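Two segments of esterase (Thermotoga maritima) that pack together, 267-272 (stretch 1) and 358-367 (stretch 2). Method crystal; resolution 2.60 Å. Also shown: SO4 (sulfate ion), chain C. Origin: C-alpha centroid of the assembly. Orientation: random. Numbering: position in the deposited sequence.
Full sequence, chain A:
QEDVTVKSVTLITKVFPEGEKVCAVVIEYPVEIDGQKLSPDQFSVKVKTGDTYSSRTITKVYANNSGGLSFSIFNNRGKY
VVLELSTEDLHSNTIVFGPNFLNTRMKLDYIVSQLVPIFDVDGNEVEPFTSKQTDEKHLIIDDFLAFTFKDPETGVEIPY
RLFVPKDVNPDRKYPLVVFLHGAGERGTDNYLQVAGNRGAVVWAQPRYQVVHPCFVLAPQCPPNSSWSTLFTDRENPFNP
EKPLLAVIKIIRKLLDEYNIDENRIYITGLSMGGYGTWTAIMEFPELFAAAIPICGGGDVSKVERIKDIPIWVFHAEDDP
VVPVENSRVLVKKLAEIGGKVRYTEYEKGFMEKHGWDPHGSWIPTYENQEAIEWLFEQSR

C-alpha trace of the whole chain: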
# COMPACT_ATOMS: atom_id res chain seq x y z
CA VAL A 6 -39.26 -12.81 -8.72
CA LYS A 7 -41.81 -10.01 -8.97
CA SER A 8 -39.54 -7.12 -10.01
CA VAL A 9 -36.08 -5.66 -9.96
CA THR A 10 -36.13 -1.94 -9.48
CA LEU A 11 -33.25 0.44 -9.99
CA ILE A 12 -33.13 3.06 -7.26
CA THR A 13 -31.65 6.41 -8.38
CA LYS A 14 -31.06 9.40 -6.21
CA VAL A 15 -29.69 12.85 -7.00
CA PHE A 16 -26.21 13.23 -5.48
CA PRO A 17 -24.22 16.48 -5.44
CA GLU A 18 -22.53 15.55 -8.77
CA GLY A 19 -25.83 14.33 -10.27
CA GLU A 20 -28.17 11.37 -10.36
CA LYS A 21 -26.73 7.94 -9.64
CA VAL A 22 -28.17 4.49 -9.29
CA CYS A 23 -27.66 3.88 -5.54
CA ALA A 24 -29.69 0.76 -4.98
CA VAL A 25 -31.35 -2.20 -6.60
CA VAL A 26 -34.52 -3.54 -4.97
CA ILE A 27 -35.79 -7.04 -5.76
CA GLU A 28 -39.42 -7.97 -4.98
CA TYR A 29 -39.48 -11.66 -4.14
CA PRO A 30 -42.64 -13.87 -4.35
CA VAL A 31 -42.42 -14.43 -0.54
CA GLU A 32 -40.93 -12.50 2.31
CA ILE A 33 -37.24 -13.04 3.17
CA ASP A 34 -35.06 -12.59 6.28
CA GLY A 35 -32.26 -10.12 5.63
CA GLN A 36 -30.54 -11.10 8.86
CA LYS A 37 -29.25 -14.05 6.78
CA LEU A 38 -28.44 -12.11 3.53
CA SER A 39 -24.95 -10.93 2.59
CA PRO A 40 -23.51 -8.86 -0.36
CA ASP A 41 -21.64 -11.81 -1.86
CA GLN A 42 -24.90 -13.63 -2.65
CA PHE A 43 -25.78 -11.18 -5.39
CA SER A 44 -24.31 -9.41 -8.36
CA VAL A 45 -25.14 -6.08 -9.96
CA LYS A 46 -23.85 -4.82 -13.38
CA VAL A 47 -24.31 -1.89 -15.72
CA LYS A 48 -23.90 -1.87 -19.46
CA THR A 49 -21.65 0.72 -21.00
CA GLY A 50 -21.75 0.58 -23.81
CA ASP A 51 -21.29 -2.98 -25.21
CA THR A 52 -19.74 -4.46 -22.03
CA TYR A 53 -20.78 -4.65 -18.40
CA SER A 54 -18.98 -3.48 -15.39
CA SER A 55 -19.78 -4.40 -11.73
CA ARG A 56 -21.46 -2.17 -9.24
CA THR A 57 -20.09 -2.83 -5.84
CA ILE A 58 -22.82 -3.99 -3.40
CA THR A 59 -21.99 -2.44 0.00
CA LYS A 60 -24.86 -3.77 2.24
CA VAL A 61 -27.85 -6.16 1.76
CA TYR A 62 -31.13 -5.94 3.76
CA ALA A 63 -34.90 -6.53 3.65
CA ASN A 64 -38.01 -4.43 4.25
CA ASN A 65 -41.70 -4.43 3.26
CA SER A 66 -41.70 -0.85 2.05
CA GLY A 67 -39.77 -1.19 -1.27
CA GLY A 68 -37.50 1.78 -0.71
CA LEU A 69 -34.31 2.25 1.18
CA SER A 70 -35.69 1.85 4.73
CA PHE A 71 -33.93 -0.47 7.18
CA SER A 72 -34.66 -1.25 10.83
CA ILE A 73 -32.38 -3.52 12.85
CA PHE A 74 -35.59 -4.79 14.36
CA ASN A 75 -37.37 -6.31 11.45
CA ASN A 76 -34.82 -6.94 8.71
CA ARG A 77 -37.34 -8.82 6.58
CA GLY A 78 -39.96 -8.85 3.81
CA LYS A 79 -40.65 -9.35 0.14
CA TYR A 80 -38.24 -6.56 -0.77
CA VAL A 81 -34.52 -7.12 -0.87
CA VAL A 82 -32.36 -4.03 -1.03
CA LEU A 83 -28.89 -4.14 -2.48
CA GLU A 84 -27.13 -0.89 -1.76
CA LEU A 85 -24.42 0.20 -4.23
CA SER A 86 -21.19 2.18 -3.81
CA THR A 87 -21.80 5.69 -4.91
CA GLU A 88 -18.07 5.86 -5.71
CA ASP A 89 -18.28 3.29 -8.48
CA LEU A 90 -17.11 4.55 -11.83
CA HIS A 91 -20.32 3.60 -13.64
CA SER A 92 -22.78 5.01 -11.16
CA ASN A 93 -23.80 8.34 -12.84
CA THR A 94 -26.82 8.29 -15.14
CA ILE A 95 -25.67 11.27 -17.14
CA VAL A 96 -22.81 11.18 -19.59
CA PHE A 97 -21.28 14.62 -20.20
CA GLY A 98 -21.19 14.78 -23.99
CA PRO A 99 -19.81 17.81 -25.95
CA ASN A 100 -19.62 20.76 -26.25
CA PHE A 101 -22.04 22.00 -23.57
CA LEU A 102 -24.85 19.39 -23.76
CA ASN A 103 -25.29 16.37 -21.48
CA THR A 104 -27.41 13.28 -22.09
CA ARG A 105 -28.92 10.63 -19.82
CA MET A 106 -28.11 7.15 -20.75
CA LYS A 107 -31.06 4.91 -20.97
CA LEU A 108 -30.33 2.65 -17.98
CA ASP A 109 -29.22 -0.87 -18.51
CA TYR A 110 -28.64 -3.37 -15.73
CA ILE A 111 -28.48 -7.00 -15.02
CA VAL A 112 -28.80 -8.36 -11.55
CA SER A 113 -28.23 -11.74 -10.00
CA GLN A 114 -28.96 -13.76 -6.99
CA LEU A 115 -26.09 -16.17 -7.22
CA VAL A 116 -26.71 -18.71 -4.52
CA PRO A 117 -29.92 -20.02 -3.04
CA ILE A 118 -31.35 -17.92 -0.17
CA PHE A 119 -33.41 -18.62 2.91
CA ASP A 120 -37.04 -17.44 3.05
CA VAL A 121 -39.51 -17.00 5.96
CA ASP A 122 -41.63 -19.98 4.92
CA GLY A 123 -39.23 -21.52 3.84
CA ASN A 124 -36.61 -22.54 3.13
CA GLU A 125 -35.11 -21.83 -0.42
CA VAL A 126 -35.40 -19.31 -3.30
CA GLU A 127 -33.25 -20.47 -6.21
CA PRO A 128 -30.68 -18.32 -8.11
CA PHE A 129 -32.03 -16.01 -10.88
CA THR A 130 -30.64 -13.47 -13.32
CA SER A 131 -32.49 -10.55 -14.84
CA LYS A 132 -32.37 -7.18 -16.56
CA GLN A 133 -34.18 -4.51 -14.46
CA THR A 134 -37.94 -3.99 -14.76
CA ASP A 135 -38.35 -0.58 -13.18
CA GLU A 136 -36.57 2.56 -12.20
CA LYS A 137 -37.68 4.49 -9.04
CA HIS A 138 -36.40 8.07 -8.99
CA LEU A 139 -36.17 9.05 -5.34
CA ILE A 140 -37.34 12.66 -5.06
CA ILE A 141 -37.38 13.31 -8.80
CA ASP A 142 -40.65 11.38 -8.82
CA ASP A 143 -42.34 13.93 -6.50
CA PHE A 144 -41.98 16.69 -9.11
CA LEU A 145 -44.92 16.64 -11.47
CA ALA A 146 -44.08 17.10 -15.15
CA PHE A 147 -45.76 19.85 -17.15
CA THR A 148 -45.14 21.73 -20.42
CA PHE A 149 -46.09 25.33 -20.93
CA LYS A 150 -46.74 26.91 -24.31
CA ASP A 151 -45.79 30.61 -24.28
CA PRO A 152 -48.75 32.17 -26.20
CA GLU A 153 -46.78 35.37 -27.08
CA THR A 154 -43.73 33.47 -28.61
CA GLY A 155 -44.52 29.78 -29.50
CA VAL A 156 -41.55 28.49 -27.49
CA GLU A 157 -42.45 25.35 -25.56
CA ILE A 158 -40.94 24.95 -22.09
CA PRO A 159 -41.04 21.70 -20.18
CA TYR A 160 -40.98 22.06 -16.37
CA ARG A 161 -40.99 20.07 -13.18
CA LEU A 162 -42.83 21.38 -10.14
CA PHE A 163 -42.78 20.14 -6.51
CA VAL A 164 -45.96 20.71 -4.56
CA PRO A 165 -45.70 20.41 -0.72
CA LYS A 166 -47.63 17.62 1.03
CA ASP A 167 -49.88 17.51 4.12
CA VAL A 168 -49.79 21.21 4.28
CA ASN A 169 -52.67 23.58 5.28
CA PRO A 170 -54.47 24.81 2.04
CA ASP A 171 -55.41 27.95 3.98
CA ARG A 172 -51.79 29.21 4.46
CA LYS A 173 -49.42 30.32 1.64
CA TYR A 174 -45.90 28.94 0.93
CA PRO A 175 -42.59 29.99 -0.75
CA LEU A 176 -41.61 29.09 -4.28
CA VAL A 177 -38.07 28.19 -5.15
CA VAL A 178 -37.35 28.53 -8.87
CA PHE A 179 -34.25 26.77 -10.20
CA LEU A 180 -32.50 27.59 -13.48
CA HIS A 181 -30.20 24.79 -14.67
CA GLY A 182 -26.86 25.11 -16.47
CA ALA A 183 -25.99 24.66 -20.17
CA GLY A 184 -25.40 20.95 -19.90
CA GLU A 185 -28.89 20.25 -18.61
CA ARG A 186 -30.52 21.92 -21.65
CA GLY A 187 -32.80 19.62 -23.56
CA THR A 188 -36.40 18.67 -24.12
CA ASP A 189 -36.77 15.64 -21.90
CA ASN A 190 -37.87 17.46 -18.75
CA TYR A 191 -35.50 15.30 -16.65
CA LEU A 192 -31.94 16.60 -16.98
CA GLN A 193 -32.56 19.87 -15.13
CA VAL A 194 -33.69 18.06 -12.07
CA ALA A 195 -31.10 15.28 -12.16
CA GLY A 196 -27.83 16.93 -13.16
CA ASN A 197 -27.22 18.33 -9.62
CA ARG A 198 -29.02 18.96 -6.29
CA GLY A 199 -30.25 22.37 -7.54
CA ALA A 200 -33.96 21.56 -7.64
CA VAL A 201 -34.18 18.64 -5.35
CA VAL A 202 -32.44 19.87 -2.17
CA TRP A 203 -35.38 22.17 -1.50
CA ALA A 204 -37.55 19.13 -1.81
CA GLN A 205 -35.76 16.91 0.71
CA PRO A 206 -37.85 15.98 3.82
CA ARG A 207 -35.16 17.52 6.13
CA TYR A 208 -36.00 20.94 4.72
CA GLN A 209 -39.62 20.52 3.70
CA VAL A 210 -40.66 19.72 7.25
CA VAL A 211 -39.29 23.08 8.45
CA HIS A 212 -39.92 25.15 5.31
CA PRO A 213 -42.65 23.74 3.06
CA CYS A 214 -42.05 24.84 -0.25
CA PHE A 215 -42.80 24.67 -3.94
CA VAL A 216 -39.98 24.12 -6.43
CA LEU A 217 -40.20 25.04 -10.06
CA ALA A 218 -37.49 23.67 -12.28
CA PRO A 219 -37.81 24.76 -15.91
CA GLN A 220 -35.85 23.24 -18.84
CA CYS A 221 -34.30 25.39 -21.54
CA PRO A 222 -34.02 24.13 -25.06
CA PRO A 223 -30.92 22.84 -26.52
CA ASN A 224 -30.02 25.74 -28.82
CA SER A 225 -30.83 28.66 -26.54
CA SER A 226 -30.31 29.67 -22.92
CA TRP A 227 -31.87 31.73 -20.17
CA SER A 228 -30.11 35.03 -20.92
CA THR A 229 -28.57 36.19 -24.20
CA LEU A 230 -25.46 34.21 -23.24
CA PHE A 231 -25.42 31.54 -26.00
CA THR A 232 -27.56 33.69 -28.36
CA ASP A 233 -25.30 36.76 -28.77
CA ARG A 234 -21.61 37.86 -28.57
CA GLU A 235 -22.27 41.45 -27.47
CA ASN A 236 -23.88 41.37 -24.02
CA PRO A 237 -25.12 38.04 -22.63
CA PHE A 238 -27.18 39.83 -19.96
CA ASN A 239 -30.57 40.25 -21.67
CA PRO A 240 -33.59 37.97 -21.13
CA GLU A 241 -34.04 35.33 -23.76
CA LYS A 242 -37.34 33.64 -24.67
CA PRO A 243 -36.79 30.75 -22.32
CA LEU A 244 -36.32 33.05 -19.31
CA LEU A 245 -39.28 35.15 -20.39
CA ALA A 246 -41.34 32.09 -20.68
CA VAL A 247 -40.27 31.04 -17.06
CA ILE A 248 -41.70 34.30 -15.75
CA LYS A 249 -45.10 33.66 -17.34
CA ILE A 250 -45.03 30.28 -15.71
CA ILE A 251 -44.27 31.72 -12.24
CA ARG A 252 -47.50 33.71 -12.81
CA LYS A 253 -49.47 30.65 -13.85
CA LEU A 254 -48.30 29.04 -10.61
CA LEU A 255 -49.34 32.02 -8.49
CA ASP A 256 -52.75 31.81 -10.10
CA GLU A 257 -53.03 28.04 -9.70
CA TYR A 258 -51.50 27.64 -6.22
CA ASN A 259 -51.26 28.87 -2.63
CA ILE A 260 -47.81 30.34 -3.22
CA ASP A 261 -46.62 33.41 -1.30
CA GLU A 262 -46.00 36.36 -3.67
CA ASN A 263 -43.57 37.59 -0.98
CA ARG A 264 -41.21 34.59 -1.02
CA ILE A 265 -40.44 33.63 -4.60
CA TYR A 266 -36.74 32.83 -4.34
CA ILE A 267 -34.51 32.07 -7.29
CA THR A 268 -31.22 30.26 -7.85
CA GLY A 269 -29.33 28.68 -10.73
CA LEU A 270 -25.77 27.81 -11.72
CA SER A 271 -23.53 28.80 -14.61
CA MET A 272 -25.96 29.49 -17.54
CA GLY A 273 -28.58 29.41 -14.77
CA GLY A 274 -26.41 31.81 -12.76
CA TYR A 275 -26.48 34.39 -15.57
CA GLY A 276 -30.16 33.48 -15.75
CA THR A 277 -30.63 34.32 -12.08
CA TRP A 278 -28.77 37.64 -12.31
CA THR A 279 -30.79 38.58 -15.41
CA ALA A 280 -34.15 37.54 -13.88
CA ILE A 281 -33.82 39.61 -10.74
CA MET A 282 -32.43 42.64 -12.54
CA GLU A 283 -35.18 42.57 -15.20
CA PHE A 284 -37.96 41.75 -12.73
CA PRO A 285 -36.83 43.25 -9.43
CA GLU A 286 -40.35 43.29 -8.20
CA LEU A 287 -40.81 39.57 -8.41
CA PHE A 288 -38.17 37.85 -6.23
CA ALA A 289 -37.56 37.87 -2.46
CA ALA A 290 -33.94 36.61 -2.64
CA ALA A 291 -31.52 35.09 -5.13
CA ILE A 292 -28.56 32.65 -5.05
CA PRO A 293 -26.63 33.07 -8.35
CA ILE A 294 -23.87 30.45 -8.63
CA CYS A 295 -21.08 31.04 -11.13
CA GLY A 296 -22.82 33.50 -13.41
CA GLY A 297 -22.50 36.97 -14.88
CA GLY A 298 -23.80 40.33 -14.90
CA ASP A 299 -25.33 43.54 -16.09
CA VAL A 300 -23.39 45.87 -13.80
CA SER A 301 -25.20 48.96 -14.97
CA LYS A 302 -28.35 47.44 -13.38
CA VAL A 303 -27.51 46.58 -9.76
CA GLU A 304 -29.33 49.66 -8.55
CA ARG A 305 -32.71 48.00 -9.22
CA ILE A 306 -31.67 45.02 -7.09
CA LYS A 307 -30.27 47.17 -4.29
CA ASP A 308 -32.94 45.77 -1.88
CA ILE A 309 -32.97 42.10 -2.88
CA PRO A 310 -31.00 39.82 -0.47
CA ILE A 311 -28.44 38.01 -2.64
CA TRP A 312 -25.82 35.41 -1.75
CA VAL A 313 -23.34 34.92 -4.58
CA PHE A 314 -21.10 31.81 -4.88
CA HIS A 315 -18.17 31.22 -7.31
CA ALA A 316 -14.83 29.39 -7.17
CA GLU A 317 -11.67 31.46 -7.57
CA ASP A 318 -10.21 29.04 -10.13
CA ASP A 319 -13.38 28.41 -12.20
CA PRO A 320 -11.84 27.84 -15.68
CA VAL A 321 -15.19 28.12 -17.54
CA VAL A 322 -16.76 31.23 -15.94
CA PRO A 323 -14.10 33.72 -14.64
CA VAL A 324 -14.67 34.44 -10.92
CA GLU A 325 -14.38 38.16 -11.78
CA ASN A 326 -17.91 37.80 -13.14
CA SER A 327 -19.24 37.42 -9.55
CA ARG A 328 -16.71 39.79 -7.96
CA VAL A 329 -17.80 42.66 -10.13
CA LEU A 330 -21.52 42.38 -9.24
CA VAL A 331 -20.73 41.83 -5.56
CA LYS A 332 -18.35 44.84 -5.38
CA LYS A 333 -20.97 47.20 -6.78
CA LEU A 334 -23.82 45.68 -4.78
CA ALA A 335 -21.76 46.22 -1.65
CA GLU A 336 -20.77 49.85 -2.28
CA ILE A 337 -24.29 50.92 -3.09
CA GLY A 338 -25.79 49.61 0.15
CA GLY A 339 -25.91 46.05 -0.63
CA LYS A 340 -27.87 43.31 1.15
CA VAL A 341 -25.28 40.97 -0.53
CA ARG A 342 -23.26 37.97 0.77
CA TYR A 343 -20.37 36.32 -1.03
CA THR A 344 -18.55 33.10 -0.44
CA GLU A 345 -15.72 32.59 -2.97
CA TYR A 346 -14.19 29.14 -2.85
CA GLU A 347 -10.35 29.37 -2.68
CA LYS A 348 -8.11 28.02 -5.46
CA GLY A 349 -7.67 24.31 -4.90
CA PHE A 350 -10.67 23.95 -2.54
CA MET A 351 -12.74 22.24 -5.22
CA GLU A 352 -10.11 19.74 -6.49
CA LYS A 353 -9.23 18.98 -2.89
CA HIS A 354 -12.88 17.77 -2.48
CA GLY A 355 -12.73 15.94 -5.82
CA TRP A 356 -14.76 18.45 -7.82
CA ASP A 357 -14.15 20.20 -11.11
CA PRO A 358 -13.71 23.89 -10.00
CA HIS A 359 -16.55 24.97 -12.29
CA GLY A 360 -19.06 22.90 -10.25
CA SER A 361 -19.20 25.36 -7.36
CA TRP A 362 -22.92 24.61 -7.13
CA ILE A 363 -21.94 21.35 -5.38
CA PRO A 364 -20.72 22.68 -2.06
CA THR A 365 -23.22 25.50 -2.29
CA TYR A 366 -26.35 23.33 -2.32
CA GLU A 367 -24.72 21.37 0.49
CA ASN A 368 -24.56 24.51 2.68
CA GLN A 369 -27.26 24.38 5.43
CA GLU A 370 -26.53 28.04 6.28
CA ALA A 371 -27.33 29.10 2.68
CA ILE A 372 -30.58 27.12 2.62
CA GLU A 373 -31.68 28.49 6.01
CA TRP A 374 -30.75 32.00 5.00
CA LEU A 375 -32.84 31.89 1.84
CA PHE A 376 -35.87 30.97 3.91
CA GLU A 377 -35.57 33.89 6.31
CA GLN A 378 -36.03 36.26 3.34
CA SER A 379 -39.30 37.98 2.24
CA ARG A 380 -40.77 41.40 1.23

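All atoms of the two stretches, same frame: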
# COMPACT_ATOMS: atom_id res chain seq x y z
N ILE A 267 -35.03 32.55 -6.01
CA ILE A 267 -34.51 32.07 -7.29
C ILE A 267 -33.00 31.80 -7.24
O ILE A 267 -32.24 32.63 -6.73
CB ILE A 267 -34.83 33.05 -8.44
CG1 ILE A 267 -34.38 32.48 -9.79
CG2 ILE A 267 -34.25 34.45 -8.16
CD1 ILE A 267 -35.16 33.04 -10.96
N THR A 268 -32.59 30.66 -7.79
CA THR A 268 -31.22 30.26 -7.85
C THR A 268 -30.99 29.45 -9.13
O THR A 268 -31.92 28.83 -9.67
CB THR A 268 -30.78 29.42 -6.58
OG1 THR A 268 -29.40 29.01 -6.69
CG2 THR A 268 -31.67 28.20 -6.40
N GLY A 269 -29.75 29.46 -9.60
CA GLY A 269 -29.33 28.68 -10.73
C GLY A 269 -27.82 28.76 -10.82
O GLY A 269 -27.20 29.59 -10.16
N LEU A 270 -27.22 27.90 -11.63
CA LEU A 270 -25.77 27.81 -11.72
C LEU A 270 -25.30 28.01 -13.15
O LEU A 270 -25.92 27.50 -14.09
CB LEU A 270 -25.28 26.46 -11.18
CG LEU A 270 -25.93 25.22 -11.79
CD1 LEU A 270 -27.35 25.04 -11.28
CD2 LEU A 270 -25.90 25.29 -13.31
N SER A 271 -24.21 28.74 -13.32
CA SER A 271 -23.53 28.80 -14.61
C SER A 271 -24.43 29.54 -15.62
O SER A 271 -24.68 30.73 -15.43
CB SER A 271 -23.17 27.39 -15.04
OG SER A 271 -22.36 27.43 -16.19
N MET A 272 -24.95 28.86 -16.64
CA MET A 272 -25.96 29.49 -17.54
C MET A 272 -27.19 29.90 -16.73
O MET A 272 -27.82 30.94 -16.98
CB MET A 272 -26.32 28.55 -18.71
CG MET A 272 -27.30 29.10 -19.77
SD MET A 272 -28.03 27.82 -20.86
CE MET A 272 -29.27 26.97 -19.85
N PRO A 358 -13.41 22.59 -10.65
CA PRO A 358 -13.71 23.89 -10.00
C PRO A 358 -14.89 24.66 -10.61
O PRO A 358 -15.34 25.61 -10.03
CB PRO A 358 -12.38 24.69 -10.05
CG PRO A 358 -11.49 23.98 -10.92
CD PRO A 358 -12.06 22.59 -11.26
N HIS A 359 -15.38 24.28 -11.77
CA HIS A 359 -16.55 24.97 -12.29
C HIS A 359 -17.83 24.60 -11.50
O HIS A 359 -18.71 25.47 -11.29
CB HIS A 359 -16.72 24.74 -13.80
CG HIS A 359 -17.93 25.40 -14.37
ND1 HIS A 359 -18.27 26.70 -14.08
CD2 HIS A 359 -18.89 24.95 -15.21
CE1 HIS A 359 -19.39 27.02 -14.70
NE2 HIS A 359 -19.78 25.97 -15.40
N GLY A 360 -17.91 23.36 -11.01
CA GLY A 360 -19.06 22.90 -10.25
C GLY A 360 -19.30 23.48 -8.86
O GLY A 360 -19.70 22.78 -7.95
N SER A 361 -19.10 24.78 -8.69
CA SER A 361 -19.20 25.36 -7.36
C SER A 361 -20.61 25.25 -6.80
O SER A 361 -20.85 25.61 -5.64
CB SER A 361 -18.70 26.80 -7.32
OG SER A 361 -19.19 27.56 -8.40
N TRP A 362 -21.55 24.77 -7.61
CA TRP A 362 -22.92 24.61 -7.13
C TRP A 362 -23.00 23.44 -6.13
O TRP A 362 -23.89 23.39 -5.25
CB TRP A 362 -23.87 24.41 -8.29
CG TRP A 362 -23.45 23.34 -9.28
CD1 TRP A 362 -23.69 21.98 -9.19
CD2 TRP A 362 -22.73 23.53 -10.52
NE1 TRP A 362 -23.15 21.32 -10.29
CE2 TRP A 362 -22.57 22.25 -11.12
CE3 TRP A 362 -22.22 24.65 -11.18
CZ2 TRP A 362 -21.91 22.07 -12.35
CZ3 TRP A 362 -21.56 24.46 -12.42
CH2 TRP A 362 -21.43 23.18 -12.99
N ILE A 363 -22.03 22.53 -6.25
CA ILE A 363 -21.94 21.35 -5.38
C ILE A 363 -21.74 21.65 -3.88
O ILE A 363 -22.55 21.25 -3.08
CB ILE A 363 -20.84 20.41 -5.89
CG1 ILE A 363 -21.26 19.82 -7.25
CG2 ILE A 363 -20.54 19.34 -4.84
CD1 ILE A 363 -20.11 19.38 -8.15
N PRO A 364 -20.69 22.38 -3.49
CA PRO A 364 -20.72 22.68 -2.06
C PRO A 364 -21.84 23.62 -1.68
O PRO A 364 -22.27 23.63 -0.51
CB PRO A 364 -19.39 23.39 -1.81
CG PRO A 364 -18.81 23.65 -3.11
CD PRO A 364 -19.50 22.91 -4.17
N THR A 365 -22.28 24.44 -2.62
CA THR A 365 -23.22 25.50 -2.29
C THR A 365 -24.55 24.91 -1.87
O THR A 365 -25.06 25.27 -0.83
CB THR A 365 -23.37 26.43 -3.46
OG1 THR A 365 -22.09 26.97 -3.75
CG2 THR A 365 -24.32 27.54 -3.16
N TYR A 366 -25.09 23.99 -2.68
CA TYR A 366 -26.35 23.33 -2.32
C TYR A 366 -26.21 22.40 -1.13
O TYR A 366 -27.22 21.96 -0.56
CB TYR A 366 -27.00 22.63 -3.53
CG TYR A 366 -27.48 23.65 -4.54
CD1 TYR A 366 -28.21 24.77 -4.13
CD2 TYR A 366 -27.18 23.54 -5.91
CE1 TYR A 366 -28.65 25.73 -5.05
CE2 TYR A 366 -27.61 24.53 -6.83
CZ TYR A 366 -28.35 25.60 -6.38
OH TYR A 366 -28.78 26.57 -7.23
N GLU A 367 -24.97 22.14 -0.73
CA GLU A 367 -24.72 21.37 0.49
C GLU A 367 -24.54 22.27 1.73
O GLU A 367 -24.32 21.78 2.84
CB GLU A 367 -23.58 20.35 0.31
CG GLU A 367 -23.87 19.20 -0.68
CD GLU A 367 -25.18 18.41 -0.40
OE1 GLU A 367 -25.23 17.63 0.58
OE2 GLU A 367 -26.17 18.55 -1.19
S SO4 C . -22.94 24.52 -17.42
O1 SO4 C . -22.44 23.92 -18.66
O2 SO4 C . -23.73 23.46 -16.72
O3 SO4 C . -23.72 25.74 -17.76
O4 SO4 C . -21.84 24.94 -16.59

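Stretch 1 is the end of a β-strand, residues 267-270, followed by a turn at Ser271 that leads into a helix. Stretch 2 runs through a loop into a short helix that includes residues 362-366. The helix axis passes 10.2 Å from the strand axis at its closest and runs roughly antiparallel to it, at 149°. The backbones come nearest where Leu270 CA lies 6.3 Å from Trp362 CA, and side chains bridge the space; the contact buries 281 Å² summed over both sides. Within stretch 2, Tyr366 N bonds to Trp362 O (2.9 Å), and Thr365 OG1 donates to Ser361 O (2.6 Å).

Thr268, Leu270 and Ser271 all direct their CA-to-CB bonds toward stretch 2. Between them, Gly269 has no side chain and contributes little. At one end of the contact, Tyr366 OH donates a short hydrogen bond to Thr268 OG1 (2.6 Å), which lies at the edge of the tyrosine ring; the long phenol spans the gap and satisfies its hydroxyl in a buried setting. Leu270 supplies the apolar middle. Its CB packs 3.6 Å from Trp362 CE3, and its CD1 lies more loosely, 4.5 Å from Tyr366 CE2, so that one branched aliphatic side chain touches both aromatic residues.

The other end is polar. His359 leaves its backbone sideways, but its chi1 of 179° (t) carries the imidazole nearer, placing NE2 3.1 Å from Ser271 OG. A sulfate ion, probably from the crystallisation liquor, sits beside this pair: His359 NE2 donates to its O4 (2.6 Å), and Ser271 OG lies equally close to O4 (2.6 Å). A serine and histidine so placed would suit the catalytic chemistry of an esterase.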